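Local coordinates for protein MccF (Escherichia coli, PDB 4IIY) that probably hydrolyses processed microcin C7, a peptide-nucleotide antibiotic, giving its producer self-immunity as a carboxypeptidase-like member of the peptidase S66 family, at residues S79-G84 with A98-E103; D44-F49 with C112-I117; G92-R97 with S122-P127; L129-I134 with A152-K157; K139-Y144 with T158-F163. The protein carries 1 engineered substitution. All blocks are in the same frame, centred on the assembly; numbering follows the deposited sequence.

Contact 1. Residues S79-G84 with A98-E103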
# COMPACT_ATOMS: atom_id res chain seq x y z
N SER B 79 1.96 -1.42 -31.76
CA SER B 79 1.53 -0.46 -30.75
C SER B 79 0.15 -0.81 -30.22
O SER B 79 -0.80 -0.95 -30.98
CB SER B 79 1.52 0.93 -31.38
OG SER B 79 1.13 1.91 -30.44
N GLY B 80 0.02 -0.93 -28.90
CA GLY B 80 -1.28 -1.16 -28.29
C GLY B 80 -2.23 -0.02 -28.60
O GLY B 80 -1.81 1.11 -28.86
N LYS B 81 -3.53 -0.30 -28.55
CA LYS B 81 -4.54 0.67 -28.98
C LYS B 81 -4.64 1.94 -28.12
O LYS B 81 -5.26 2.91 -28.54
CB LYS B 81 -5.91 0.00 -29.11
CG LYS B 81 -6.50 -0.39 -27.76
CD LYS B 81 -7.69 -1.33 -27.91
CE LYS B 81 -8.96 -0.60 -28.26
NZ LYS B 81 -10.15 -1.36 -27.78
N LEU B 82 -4.03 1.96 -26.93
CA LEU B 82 -4.06 3.17 -26.10
C LEU B 82 -2.81 4.04 -26.26
O LEU B 82 -2.66 5.07 -25.59
CB LEU B 82 -4.27 2.82 -24.62
CG LEU B 82 -5.60 2.13 -24.32
CD1 LEU B 82 -5.72 1.80 -22.84
CD2 LEU B 82 -6.79 2.98 -24.76
N THR B 83 -1.92 3.64 -27.16
CA THR B 83 -0.74 4.46 -27.43
C THR B 83 -1.17 5.84 -27.90
O THR B 83 -2.04 5.99 -28.77
CB THR B 83 0.15 3.79 -28.48
OG1 THR B 83 0.55 2.51 -27.98
CG2 THR B 83 1.38 4.62 -28.78
N GLY B 84 -0.59 6.88 -27.30
CA GLY B 84 -0.91 8.24 -27.69
C GLY B 84 -2.16 8.82 -27.06
O GLY B 84 -2.56 9.94 -27.39
N ALA B 98 -7.86 -3.16 -20.14
CA ALA B 98 -7.94 -4.62 -20.25
C ALA B 98 -8.07 -5.04 -21.71
O ALA B 98 -7.42 -5.99 -22.15
CB ALA B 98 -9.09 -5.16 -19.43
N GLN B 99 -8.89 -4.31 -22.47
CA GLN B 99 -9.06 -4.59 -23.89
C GLN B 99 -7.74 -4.44 -24.65
O GLN B 99 -7.42 -5.25 -25.52
CB GLN B 99 -10.08 -3.63 -24.50
CG GLN B 99 -11.51 -3.78 -23.99
CD GLN B 99 -12.38 -2.55 -24.28
OE1 GLN B 99 -12.03 -1.71 -25.12
NE2 GLN B 99 -13.50 -2.45 -23.59
N GLU B 100 -6.99 -3.39 -24.34
CA GLU B 100 -5.72 -3.15 -25.03
C GLU B 100 -4.81 -4.37 -24.88
O GLU B 100 -4.19 -4.83 -25.83
CB GLU B 100 -5.01 -1.92 -24.47
CG GLU B 100 -3.71 -1.64 -25.23
CD GLU B 100 -2.84 -0.54 -24.65
OE1 GLU B 100 -2.68 -0.47 -23.41
OE2 GLU B 100 -2.28 0.24 -25.46
N PHE B 101 -4.73 -4.88 -23.65
CA PHE B 101 -3.89 -6.04 -23.36
C PHE B 101 -4.42 -7.29 -24.07
O PHE B 101 -3.67 -8.03 -24.71
CB PHE B 101 -3.80 -6.27 -21.85
CG PHE B 101 -2.85 -7.36 -21.45
CD1 PHE B 101 -3.27 -8.69 -21.42
CD2 PHE B 101 -1.54 -7.07 -21.11
CE1 PHE B 101 -2.38 -9.71 -21.05
CE2 PHE B 101 -0.65 -8.08 -20.74
CZ PHE B 101 -1.08 -9.39 -20.71
N ASN B 102 -5.72 -7.54 -23.94
CA ASN B 102 -6.31 -8.73 -24.54
C ASN B 102 -6.08 -8.77 -26.05
O ASN B 102 -5.82 -9.83 -26.62
CB ASN B 102 -7.81 -8.83 -24.22
CG ASN B 102 -8.08 -9.19 -22.77
OD1 ASN B 102 -7.25 -9.78 -22.09
ND2 ASN B 102 -9.26 -8.83 -22.29
N GLU B 103 -6.16 -7.61 -26.69
CA GLU B 103 -5.99 -7.54 -28.14
C GLU B 103 -4.59 -7.98 -28.58
O GLU B 103 -4.42 -8.55 -29.65
CB GLU B 103 -6.32 -6.14 -28.66
CG GLU B 103 -7.81 -5.86 -28.67
CD GLU B 103 -8.14 -4.47 -29.17
OE1 GLU B 103 -7.19 -3.71 -29.47
OE2 GLU B 103 -9.34 -4.14 -29.27
O HOH W 1 -4.10 -3.15 -28.25
O HOH W 2 0.10 1.60 -25.16
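Glu-100 reaches from its helix into the turn at 79-84, where Leu-82 N gives Glu-100 OE2 a hydrogen bond of 2.9 Å. The N-H points fairly straight at the oxygen (152°). It meets the carboxylate from above its plane. CG anti to the backbone N (chi1 -177°), with an extended chain beyond, carries the acid across to the turn. A water adds a second bond, donating to Glu-100 OE2 at 2.8 Å. The same water donates to Thr-83 OG1 at 3.0 Å. The other oxygen, OE1, accepts from Ser-50 N, so both oxygens of this buried carboxylate have partners. The receiving loop is a type I beta turn from Gly-80 to Thr-83, just after strand 76-79, at the edge of the mixed, mostly parallel sheet. Thr-83 N closes it on Gly-80 O at 3.1 Å. Thr-83 OG1 donates to that carbonyl too, from the same face of its plane. Lys-81 N donates to a second water at 2.9 Å. That water passes a bond on to the helix carbonyl, Glu-100 O, at 2.9 Å. The Lys-81 chain slides past Glu-100 in the opposite direction and bends at chi3. Its NZ forms a weak salt bridge with Glu-103 OE2 at 3.3 Å. An equally long, weak bond joins Lys-81 NZ to Gln-99 OE1, one turn earlier on the helix.

Contact 2. Residues D44-F49 with C112-I117. With EDO (1,2-ethanediol), chain P.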
# COMPACT_ATOMS: atom_id res chain seq x y z
N ASP B 44 11.63 -11.04 -34.23
CA ASP B 44 10.27 -11.24 -33.74
C ASP B 44 9.49 -9.93 -33.58
O ASP B 44 10.05 -8.83 -33.61
CB ASP B 44 10.27 -11.99 -32.40
CG ASP B 44 10.44 -13.50 -32.56
OD1 ASP B 44 10.40 -14.02 -33.70
OD2 ASP B 44 10.59 -14.18 -31.52
N THR B 45 8.19 -10.09 -33.39
CA THR B 45 7.27 -8.99 -33.14
C THR B 45 6.96 -8.85 -31.65
O THR B 45 6.57 -9.81 -30.98
CB THR B 45 5.96 -9.20 -33.92
OG1 THR B 45 6.25 -9.26 -35.32
CG2 THR B 45 4.97 -8.08 -33.65
N ILE B 46 7.17 -7.64 -31.15
CA ILE B 46 6.87 -7.28 -29.77
C ILE B 46 5.69 -6.32 -29.78
O ILE B 46 5.73 -5.32 -30.50
CB ILE B 46 8.08 -6.57 -29.12
CG1 ILE B 46 9.31 -7.51 -29.09
CG2 ILE B 46 7.72 -6.07 -27.72
CD1 ILE B 46 10.61 -6.84 -28.65
N GLY B 47 4.64 -6.62 -29.02
CA GLY B 47 3.54 -5.68 -28.86
C GLY B 47 3.65 -4.98 -27.52
O GLY B 47 4.10 -5.60 -26.56
N PHE B 48 3.27 -3.71 -27.45
CA PHE B 48 3.37 -3.00 -26.19
C PHE B 48 2.04 -2.39 -25.74
O PHE B 48 1.20 -2.02 -26.57
CB PHE B 48 4.52 -1.98 -26.19
CG PHE B 48 4.47 -0.95 -27.29
CD1 PHE B 48 3.66 0.17 -27.18
CD2 PHE B 48 5.28 -1.06 -28.41
CE1 PHE B 48 3.65 1.15 -28.16
CE2 PHE B 48 5.27 -0.08 -29.41
CZ PHE B 48 4.45 1.02 -29.28
N PHE B 49 1.86 -2.32 -24.42
CA PHE B 49 0.60 -1.87 -23.83
C PHE B 49 0.87 -0.92 -22.67
O PHE B 49 1.93 -0.99 -22.04
CB PHE B 49 -0.22 -3.08 -23.34
CG PHE B 49 0.41 -3.80 -22.18
CD1 PHE B 49 0.02 -3.53 -20.89
CD2 PHE B 49 1.44 -4.71 -22.38
CE1 PHE B 49 0.62 -4.17 -19.82
CE2 PHE B 49 2.03 -5.35 -21.33
CZ PHE B 49 1.62 -5.08 -20.04
N CYS B 112 6.07 -11.48 -27.91
CA CYS B 112 6.35 -10.84 -26.62
C CYS B 112 5.42 -9.66 -26.43
O CYS B 112 5.27 -8.83 -27.33
CB CYS B 112 7.82 -10.39 -26.56
SG CYS B 112 8.28 -9.39 -25.13
N ILE B 113 4.78 -9.62 -25.27
CA ILE B 113 3.92 -8.51 -24.86
C ILE B 113 4.64 -7.74 -23.75
O ILE B 113 4.89 -8.30 -22.68
CB ILE B 113 2.55 -9.02 -24.37
CG1 ILE B 113 1.80 -9.69 -25.53
CG2 ILE B 113 1.72 -7.89 -23.78
CD1 ILE B 113 0.48 -10.33 -25.13
N MET B 114 4.99 -6.49 -24.04
CA MET B 114 5.87 -5.68 -23.20
C MET B 114 5.16 -4.43 -22.69
O MET B 114 4.55 -3.69 -23.46
CB MET B 114 7.11 -5.27 -24.02
CG MET B 114 8.09 -4.37 -23.28
SD MET B 114 9.52 -3.90 -24.30
CE MET B 114 10.39 -5.47 -24.39
N SER B 115 5.25 -4.19 -21.39
CA SER B 115 4.72 -2.98 -20.81
C SER B 115 5.45 -1.75 -21.34
O SER B 115 6.67 -1.79 -21.50
CB SER B 115 4.89 -3.06 -19.29
OG SER B 115 4.51 -1.85 -18.67
N THR B 116 4.73 -0.66 -21.59
CA THR B 116 5.41 0.60 -21.88
C THR B 116 6.04 1.22 -20.62
O THR B 116 7.17 1.73 -20.66
CB THR B 116 4.49 1.64 -22.53
OG1 THR B 116 3.38 1.88 -21.65
CG2 THR B 116 3.99 1.17 -23.90
N ILE B 117 5.28 1.18 -19.52
CA ILE B 117 5.67 1.75 -18.23
C ILE B 117 4.62 1.31 -17.21
O ILE B 117 3.54 0.83 -17.58
CB ILE B 117 5.72 3.30 -18.29
CG1 ILE B 117 6.56 3.88 -17.15
CG2 ILE B 117 4.31 3.90 -18.32
CD1 ILE B 117 7.05 5.31 -17.43
C1 EDO P . 10.10 -18.82 -32.93
O1 EDO P . 9.88 -19.77 -31.87
C2 EDO P . 10.78 -17.56 -32.39
O2 EDO P . 9.88 -16.82 -31.56
O HOH W 3 1.86 -1.17 -18.80
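The ring of Phe-49 turns back across the neighbouring strand and lies over Ser-115. Its CG sits between the backbone N and the carbonyl carbon (chi1 67°), which swings the ring that way. Ser-115 CA stands 4.0 Å from the centroid of the Phe-49 ring, a CH-pi contact over one face. Ile-113 crosses Phe-49 at about a right angle, and its CG2 comes to 3.5 Å from Phe-49 CD2. On the opposite face of the sheet, Ile-46 meets Met-114 obliquely, with Ile-46 CG2 3.8 Å from Met-114 CB. Phe-48 is on that face too, but its ring leads away from 112-117. Its CD1 still comes to 3.4 Å from Thr-116 CG2, the two side chains crossing at about a right angle. The strands are parallel neighbours in the sheet of the N-terminal domain. Gly-47 is gripped through both its polar atoms: its N donates to Cys-112 O at 2.9 Å, and its O accepts from Met-114 N at 2.8 Å. Helix 94-105 covers the Phe-49 face, and helix 168-172 the Met-114 face. One water ties together Phe-49 O, Ser-115 OG and Ile-117 O; residue Ile-117 also touches the bound inhibitor. The side-chain contacts across the strands are mainly apolar, and most of the polar bonding is in the backbone.

Contact 3. Residues G92-R97 with S122-P127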
# COMPACT_ATOMS: atom_id res chain seq x y z
N GLY B 92 -6.47 5.11 -20.01
CA GLY B 92 -7.86 4.90 -20.39
C GLY B 92 -8.62 4.28 -19.24
O GLY B 92 -8.05 4.08 -18.15
N THR B 93 -9.89 3.97 -19.46
CA THR B 93 -10.70 3.36 -18.41
C THR B 93 -10.15 1.97 -18.08
O THR B 93 -9.36 1.40 -18.82
CB THR B 93 -12.17 3.21 -18.83
OG1 THR B 93 -12.24 2.27 -19.91
CG2 THR B 93 -12.77 4.55 -19.25
N ILE B 94 -10.59 1.42 -16.95
CA ILE B 94 -10.23 0.05 -16.59
C ILE B 94 -10.49 -0.92 -17.75
O ILE B 94 -9.61 -1.70 -18.14
CB ILE B 94 -10.99 -0.38 -15.31
CG1 ILE B 94 -10.55 0.49 -14.14
CG2 ILE B 94 -10.74 -1.86 -15.03
CD1 ILE B 94 -11.38 0.29 -12.89
N LYS B 95 -11.70 -0.87 -18.30
CA LYS B 95 -12.05 -1.77 -19.39
C LYS B 95 -11.26 -1.53 -20.68
O LYS B 95 -10.88 -2.49 -21.36
CB LYS B 95 -13.55 -1.75 -19.64
CG LYS B 95 -14.30 -2.43 -18.52
CD LYS B 95 -15.80 -2.33 -18.70
CE LYS B 95 -16.51 -3.08 -17.59
NZ LYS B 95 -17.98 -2.91 -17.66
N GLU B 96 -11.00 -0.27 -20.99
CA GLU B 96 -10.18 0.05 -22.17
C GLU B 96 -8.79 -0.57 -22.03
O GLU B 96 -8.24 -1.12 -22.99
CB GLU B 96 -10.06 1.57 -22.36
CG GLU B 96 -11.29 2.23 -22.96
CD GLU B 96 -11.13 3.74 -23.11
OE1 GLU B 96 -10.58 4.41 -22.20
OE2 GLU B 96 -11.53 4.28 -24.16
N ARG B 97 -8.21 -0.47 -20.84
CA ARG B 97 -6.86 -0.99 -20.62
C ARG B 97 -6.84 -2.51 -20.69
O ARG B 97 -5.91 -3.11 -21.25
CB ARG B 97 -6.29 -0.45 -19.30
CG ARG B 97 -5.90 1.02 -19.40
CD ARG B 97 -5.42 1.56 -18.06
NE ARG B 97 -6.53 1.83 -17.15
CZ ARG B 97 -6.52 1.56 -15.85
NH1 ARG B 97 -5.47 0.99 -15.27
NH2 ARG B 97 -7.58 1.87 -15.12
N SER B 122 -2.59 -1.06 -12.67
CA SER B 122 -2.80 -2.27 -13.45
C SER B 122 -3.62 -3.33 -12.70
O SER B 122 -4.28 -4.14 -13.35
CB SER B 122 -1.50 -2.85 -14.01
OG SER B 122 -0.76 -3.52 -13.01
N ASN B 123 -3.62 -3.29 -11.37
CA ASN B 123 -4.45 -4.25 -10.63
C ASN B 123 -5.93 -4.18 -11.02
O ASN B 123 -6.64 -5.18 -10.95
CB ASN B 123 -4.25 -4.19 -9.10
CG ASN B 123 -4.79 -2.92 -8.46
OD1 ASN B 123 -4.73 -1.83 -9.05
ND2 ASN B 123 -5.32 -3.04 -7.24
N SER B 124 -6.39 -3.00 -11.44
CA SER B 124 -7.79 -2.85 -11.84
C SER B 124 -8.19 -3.78 -12.98
O SER B 124 -9.36 -4.13 -13.11
CB SER B 124 -8.08 -1.42 -12.30
OG SER B 124 -7.99 -0.50 -11.24
N LEU B 125 -7.22 -4.13 -13.83
CA LEU B 125 -7.51 -4.89 -15.04
C LEU B 125 -7.82 -6.35 -14.79
O LEU B 125 -8.39 -7.01 -15.66
CB LEU B 125 -6.32 -4.84 -16.01
CG LEU B 125 -6.10 -3.60 -16.88
CD1 LEU B 125 -5.95 -2.33 -16.05
CD2 LEU B 125 -4.90 -3.83 -17.78
N LEU B 126 -7.41 -6.87 -13.64
CA LEU B 126 -7.37 -8.31 -13.43
C LEU B 126 -8.69 -9.07 -13.63
O LEU B 126 -8.67 -10.16 -14.18
CB LEU B 126 -6.69 -8.66 -12.10
CG LEU B 126 -5.19 -8.34 -12.09
CD1 LEU B 126 -4.63 -8.44 -10.67
CD2 LEU B 126 -4.42 -9.25 -13.03
N PRO B 127 -9.83 -8.51 -13.22
CA PRO B 127 -11.08 -9.24 -13.47
C PRO B 127 -11.45 -9.36 -14.95
O PRO B 127 -12.34 -10.15 -15.28
CB PRO B 127 -12.13 -8.40 -12.74
CG PRO B 127 -11.36 -7.61 -11.72
CD PRO B 127 -10.05 -7.31 -12.40
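Arg-97 crosses Leu-125 at about a right angle. Its CB rests on the leucine, 3.8 Å from Leu-125 CD1. CG packs against Leu-82. The chain then bends at chi3 (-77°), which turns the guanidinium back toward the start of its own helix. There Arg-97 NE donates to Gly-92 O at 2.9 Å, from above the carbonyl plane. That helix start is closed by a capping box: Glu-96 N donates to Thr-93 OG1 at 3.0 Å, and Thr-93 N donates to Glu-96 OE1 at 2.9 Å. Beyond NE, Leu-125 CD1 lies over one face of the guanidinium, 3.4 Å from Arg-97 NH1. NH1 itself bonds to the carbonyls of Ser-51 and Asn-121. NH2 forms a salt bridge with Glu-280 of the second subunit. The same Glu-280 oxygen is hydrogen-bonded to Ser-124 OG, so both segments are joined to the dimer partner. Beside the arginine, Ile-94 packs its CG1 on Ser-124 CB at 3.6 Å.

Contact 4. Residues L129-I134 with A152-K157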
# COMPACT_ATOMS: atom_id res chain seq x y z
N LEU B 129 -9.14 -9.60 -17.78
CA LEU B 129 -8.19 -10.20 -18.72
C LEU B 129 -8.73 -11.53 -19.23
O LEU B 129 -9.43 -12.25 -18.52
CB LEU B 129 -6.82 -10.42 -18.09
CG LEU B 129 -6.10 -9.18 -17.59
CD1 LEU B 129 -4.69 -9.57 -17.15
CD2 LEU B 129 -6.05 -8.12 -18.68
N ASP B 130 -8.37 -11.86 -20.47
CA ASP B 130 -8.86 -13.09 -21.07
C ASP B 130 -7.90 -14.23 -20.76
O ASP B 130 -7.02 -14.56 -21.56
CB ASP B 130 -9.02 -12.90 -22.58
CG ASP B 130 -9.83 -14.01 -23.23
OD1 ASP B 130 -9.90 -15.12 -22.66
OD2 ASP B 130 -10.38 -13.77 -24.33
N TYR B 131 -8.06 -14.81 -19.57
CA TYR B 131 -7.14 -15.84 -19.10
C TYR B 131 -7.16 -17.08 -20.00
O TYR B 131 -6.13 -17.69 -20.24
CB TYR B 131 -7.40 -16.20 -17.63
CG TYR B 131 -7.16 -15.00 -16.76
CD1 TYR B 131 -5.88 -14.52 -16.56
CD2 TYR B 131 -8.21 -14.29 -16.21
CE1 TYR B 131 -5.64 -13.39 -15.80
CE2 TYR B 131 -7.99 -13.16 -15.45
CZ TYR B 131 -6.70 -12.71 -15.25
OH TYR B 131 -6.45 -11.57 -14.50
N ASP B 132 -8.34 -17.43 -20.50
CA ASP B 132 -8.43 -18.58 -21.40
C ASP B 132 -7.60 -18.36 -22.66
O ASP B 132 -6.94 -19.27 -23.14
CB ASP B 132 -9.89 -18.88 -21.76
CG ASP B 132 -10.68 -19.46 -20.61
OD1 ASP B 132 -10.06 -20.03 -19.69
OD2 ASP B 132 -11.92 -19.37 -20.64
N ALA B 133 -7.63 -17.14 -23.19
CA ALA B 133 -6.86 -16.82 -24.39
C ALA B 133 -5.36 -16.83 -24.09
O ALA B 133 -4.56 -17.23 -24.94
CB ALA B 133 -7.29 -15.49 -24.97
N ILE B 134 -4.98 -16.40 -22.89
CA ILE B 134 -3.58 -16.43 -22.48
C ILE B 134 -3.09 -17.87 -22.42
O ILE B 134 -1.98 -18.18 -22.86
CB ILE B 134 -3.39 -15.74 -21.12
CG1 ILE B 134 -3.66 -14.24 -21.27
CG2 ILE B 134 -1.98 -15.98 -20.58
CD1 ILE B 134 -3.74 -13.49 -19.96
N ALA B 152 2.06 -11.20 -11.70
CA ALA B 152 1.69 -12.12 -10.62
C ALA B 152 0.27 -12.66 -10.82
O ALA B 152 0.02 -13.86 -10.61
CB ALA B 152 1.82 -11.42 -9.28
N GLY B 153 -0.66 -11.80 -11.21
CA GLY B 153 -2.03 -12.22 -11.40
C GLY B 153 -2.20 -13.24 -12.51
O GLY B 153 -2.95 -14.21 -12.39
N ILE B 154 -1.49 -13.03 -13.62
CA ILE B 154 -1.52 -13.98 -14.73
C ILE B 154 -0.93 -15.32 -14.31
O ILE B 154 -1.48 -16.38 -14.61
CB ILE B 154 -0.82 -13.40 -15.98
CG1 ILE B 154 -1.68 -12.28 -16.57
CG2 ILE B 154 -0.54 -14.48 -17.00
CD1 ILE B 154 -0.99 -11.45 -17.65
N TYR B 155 0.18 -15.29 -13.58
CA TYR B 155 0.76 -16.53 -13.07
C TYR B 155 -0.23 -17.26 -12.16
O TYR B 155 -0.43 -18.48 -12.28
CB TYR B 155 2.07 -16.24 -12.32
CG TYR B 155 2.66 -17.45 -11.65
CD1 TYR B 155 3.28 -18.45 -12.39
CD2 TYR B 155 2.59 -17.61 -10.27
CE1 TYR B 155 3.81 -19.57 -11.76
CE2 TYR B 155 3.12 -18.72 -9.64
CZ TYR B 155 3.73 -19.70 -10.39
OH TYR B 155 4.25 -20.80 -9.75
N ALA B 156 -0.85 -16.53 -11.24
CA ALA B 156 -1.81 -17.13 -10.31
C ALA B 156 -2.96 -17.82 -11.04
O ALA B 156 -3.39 -18.90 -10.64
CB ALA B 156 -2.34 -16.08 -9.33
N LYS B 157 -3.46 -17.19 -12.10
CA LYS B 157 -4.61 -17.72 -12.83
C LYS B 157 -4.29 -18.81 -13.84
O LYS B 157 -5.15 -19.65 -14.13
CB LYS B 157 -5.34 -16.58 -13.54
CG LYS B 157 -6.17 -15.70 -12.63
CD LYS B 157 -7.39 -16.47 -12.11
CE LYS B 157 -8.27 -15.61 -11.22
NZ LYS B 157 -9.43 -16.39 -10.71
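Tyr-131 and Lys-157 are brought together by their first torsions. In Tyr-131, CG is anti to the carbonyl carbon (chi1 -62°), which aims the ring at helix 148-158. In Lys-157 CG is likewise anti to the carbonyl carbon (chi1 -76°), which puts CG over the ring; the bend at chi2 then directs the rest of the chain away. Lys-157 CG sits above the centre of the Tyr-131 ring, 3.9 Å from the centroid, in a CH-pi contact. The opposite face of the ring is covered by Leu-129 CB, offset toward the rim, so the tyrosine is held between two aliphatic groups. At the ring's edge, Ile-154 CG1 lies 4.2 Å from Tyr-131 CE1. Ile-154 also touches Leu-129 and Ile-134, crossing each at about a right angle. Its CG1 is 4.1 Å from Leu-129 CD1, and its CD1 is 4.1 Å from Ile-134 CD1. The polar ends go elsewhere. Tyr-131 OH bonds to the carbonyl of Leu-126, while Lys-157 NZ has a salt bridge with Glu-256 and a cation-pi contact with Trp-257. Asp-130 is the N-cap of helix 131-136, and Ala-133 N donates to Asp-130 OD1 at 3.1 Å. Phe-101 of helix 94-105 touches both Leu-129 and Ile-154. Helices side by side over one face of a mainly parallel sheet are consistent with a layered alpha/beta, Rossmann-like domain.

Contact 5. Residues K139-Y144 with T158-F163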
# COMPACT_ATOMS: atom_id res chain seq x y z
N LYS B 139 2.45 -16.31 -24.43
CA LYS B 139 3.45 -15.39 -24.95
C LYS B 139 4.35 -14.95 -23.81
O LYS B 139 4.01 -15.14 -22.64
CB LYS B 139 2.79 -14.17 -25.60
CG LYS B 139 1.93 -14.51 -26.83
CD LYS B 139 1.20 -13.28 -27.35
CE LYS B 139 0.09 -13.64 -28.34
NZ LYS B 139 0.60 -14.38 -29.54
N ILE B 140 5.50 -14.38 -24.15
CA ILE B 140 6.36 -13.76 -23.16
C ILE B 140 5.73 -12.45 -22.71
O ILE B 140 5.54 -11.54 -23.51
CB ILE B 140 7.75 -13.47 -23.77
CG1 ILE B 140 8.42 -14.78 -24.22
CG2 ILE B 140 8.62 -12.71 -22.76
CD1 ILE B 140 9.61 -14.57 -25.12
N ILE B 141 5.39 -12.36 -21.43
CA ILE B 141 4.81 -11.15 -20.87
C ILE B 141 5.86 -10.55 -19.94
O ILE B 141 6.35 -11.24 -19.05
CB ILE B 141 3.53 -11.45 -20.05
CG1 ILE B 141 2.58 -12.39 -20.80
CG2 ILE B 141 2.84 -10.14 -19.64
CD1 ILE B 141 2.08 -11.86 -22.08
N ILE B 142 6.22 -9.29 -20.18
CA ILE B 142 7.36 -8.69 -19.49
C ILE B 142 7.11 -7.23 -19.11
O ILE B 142 6.50 -6.46 -19.87
CB ILE B 142 8.66 -8.86 -20.33
CG1 ILE B 142 9.91 -8.47 -19.54
CG2 ILE B 142 8.56 -8.09 -21.66
CD1 ILE B 142 11.19 -9.00 -20.17
N GLY B 143 7.57 -6.88 -17.92
CA GLY B 143 7.53 -5.51 -17.41
C GLY B 143 7.93 -5.54 -15.95
O GLY B 143 8.44 -6.55 -15.47
N TYR B 144 7.70 -4.45 -15.24
CA TYR B 144 8.08 -4.40 -13.83
C TYR B 144 7.25 -3.36 -13.09
O TYR B 144 6.30 -2.80 -13.65
CB TYR B 144 9.60 -4.19 -13.67
CG TYR B 144 10.14 -2.82 -14.01
CD1 TYR B 144 10.50 -1.94 -13.00
CD2 TYR B 144 10.34 -2.41 -15.33
CE1 TYR B 144 11.01 -0.68 -13.28
CE2 TYR B 144 10.86 -1.17 -15.62
CZ TYR B 144 11.18 -0.31 -14.60
OH TYR B 144 11.68 0.94 -14.94
N THR B 158 -3.08 -18.80 -14.40
CA THR B 158 -2.78 -19.63 -15.56
C THR B 158 -1.55 -20.52 -15.41
O THR B 158 -1.37 -21.46 -16.20
CB THR B 158 -2.55 -18.79 -16.85
OG1 THR B 158 -1.31 -18.08 -16.75
CG2 THR B 158 -3.69 -17.81 -17.08
N GLY B 159 -0.69 -20.21 -14.44
CA GLY B 159 0.57 -20.92 -14.31
C GLY B 159 1.63 -20.52 -15.33
O GLY B 159 2.71 -21.11 -15.34
N LEU B 160 1.33 -19.53 -16.17
CA LEU B 160 2.30 -19.04 -17.15
C LEU B 160 3.50 -18.39 -16.48
O LEU B 160 3.35 -17.56 -15.58
CB LEU B 160 1.64 -18.03 -18.08
CG LEU B 160 2.52 -17.37 -19.15
CD1 LEU B 160 3.09 -18.41 -20.13
CD2 LEU B 160 1.71 -16.32 -19.90
N ILE B 161 4.70 -18.77 -16.91
CA ILE B 161 5.91 -18.12 -16.44
C ILE B 161 6.07 -16.79 -17.17
O ILE B 161 6.29 -16.75 -18.38
CB ILE B 161 7.14 -19.02 -16.65
CG1 ILE B 161 6.94 -20.35 -15.90
CG2 ILE B 161 8.41 -18.29 -16.21
CD1 ILE B 161 6.60 -20.20 -14.43
N THR B 162 5.89 -15.71 -16.41
CA THR B 162 6.05 -14.34 -16.88
C THR B 162 7.38 -13.77 -16.36
O THR B 162 8.08 -14.43 -15.59
CB THR B 162 4.88 -13.44 -16.40
OG1 THR B 162 4.91 -13.31 -14.98
CG2 THR B 162 3.55 -14.02 -16.85
N PHE B 163 7.73 -12.56 -16.80
CA PHE B 163 9.08 -12.03 -16.60
C PHE B 163 9.12 -10.66 -15.95
O PHE B 163 8.45 -9.73 -16.41
CB PHE B 163 9.81 -11.98 -17.95
CG PHE B 163 10.02 -13.34 -18.56
CD1 PHE B 163 11.21 -14.01 -18.38
CD2 PHE B 163 8.99 -13.96 -19.24
CE1 PHE B 163 11.38 -15.29 -18.92
CE2 PHE B 163 9.15 -15.24 -19.76
CZ PHE B 163 10.35 -15.90 -19.60
O HOH W 4 5.29 -14.89 -20.13
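The ring of Phe-163 has Ile-141 O at its edge, in the ring plane, 3.8 Å from Phe-163 CD2. Ile-140 comes obliquely, and its CG2 touches the same ring carbon, Phe-163 CD2, at 3.8 Å. Leu-190 of helix 178-191 also packs on the phenylalanine. The two segments hold the strands of a beta-alpha-beta unit, joined through helix 148-158, and these lie parallel and adjacent in the sheet. Phe-163 N donates to Ile-141 O at 3.0 Å, nearly in line with the carbonyl (172°). The return bond, from Gly-143 N to Phe-163 O, is weak at 3.3 Å. Between them Ile-142 pairs with Phe-163, their side chains on one face, and Ile-142 CG1 lies 3.9 Å from Phe-163 CB. This CG1 is anti to the backbone N (chi1 -170°), which brings it to Phe-163 CB, the two side chains meeting at a slant. On the helix 148-158 side, Ile-141 and Leu-160 cross at about a right angle. Strand 140-143 runs on to Tyr-144, which touches the bound inhibitor. Next comes Ala-145, an engineered residue at the predicted nucleophile position. At the other end the strands spread apart and a water bridges the gap. It accepts from Ile-141 N at 2.8 Å and donates to Lys-139 O and to Ile-161 O, the latter at 2.7 Å.

In the fold
From the N terminus, strand 45-49 comes first, and contact 2 closes the long loop from it to strand 110-115. Contact 1 lies within that loop, tying the turn after strand 76-79 to helix 94-105. Contact 3 starts on the same helix and ends beyond strand 110-115, so it crosses both contact 1 and contact 2. It takes the helix start to 122-127 at the subunit interface. Contacts 4 and 5 follow in series and cross each other: helix 131-136 meets helix 148-158, and strand 140-143 meets 158-163. Contacts 2 and 5 share one sheet, joined where Ile-113 bonds to Ile-140 and Ile-142. Phe-101 links contact 1 to contacts 2, 4 and 5.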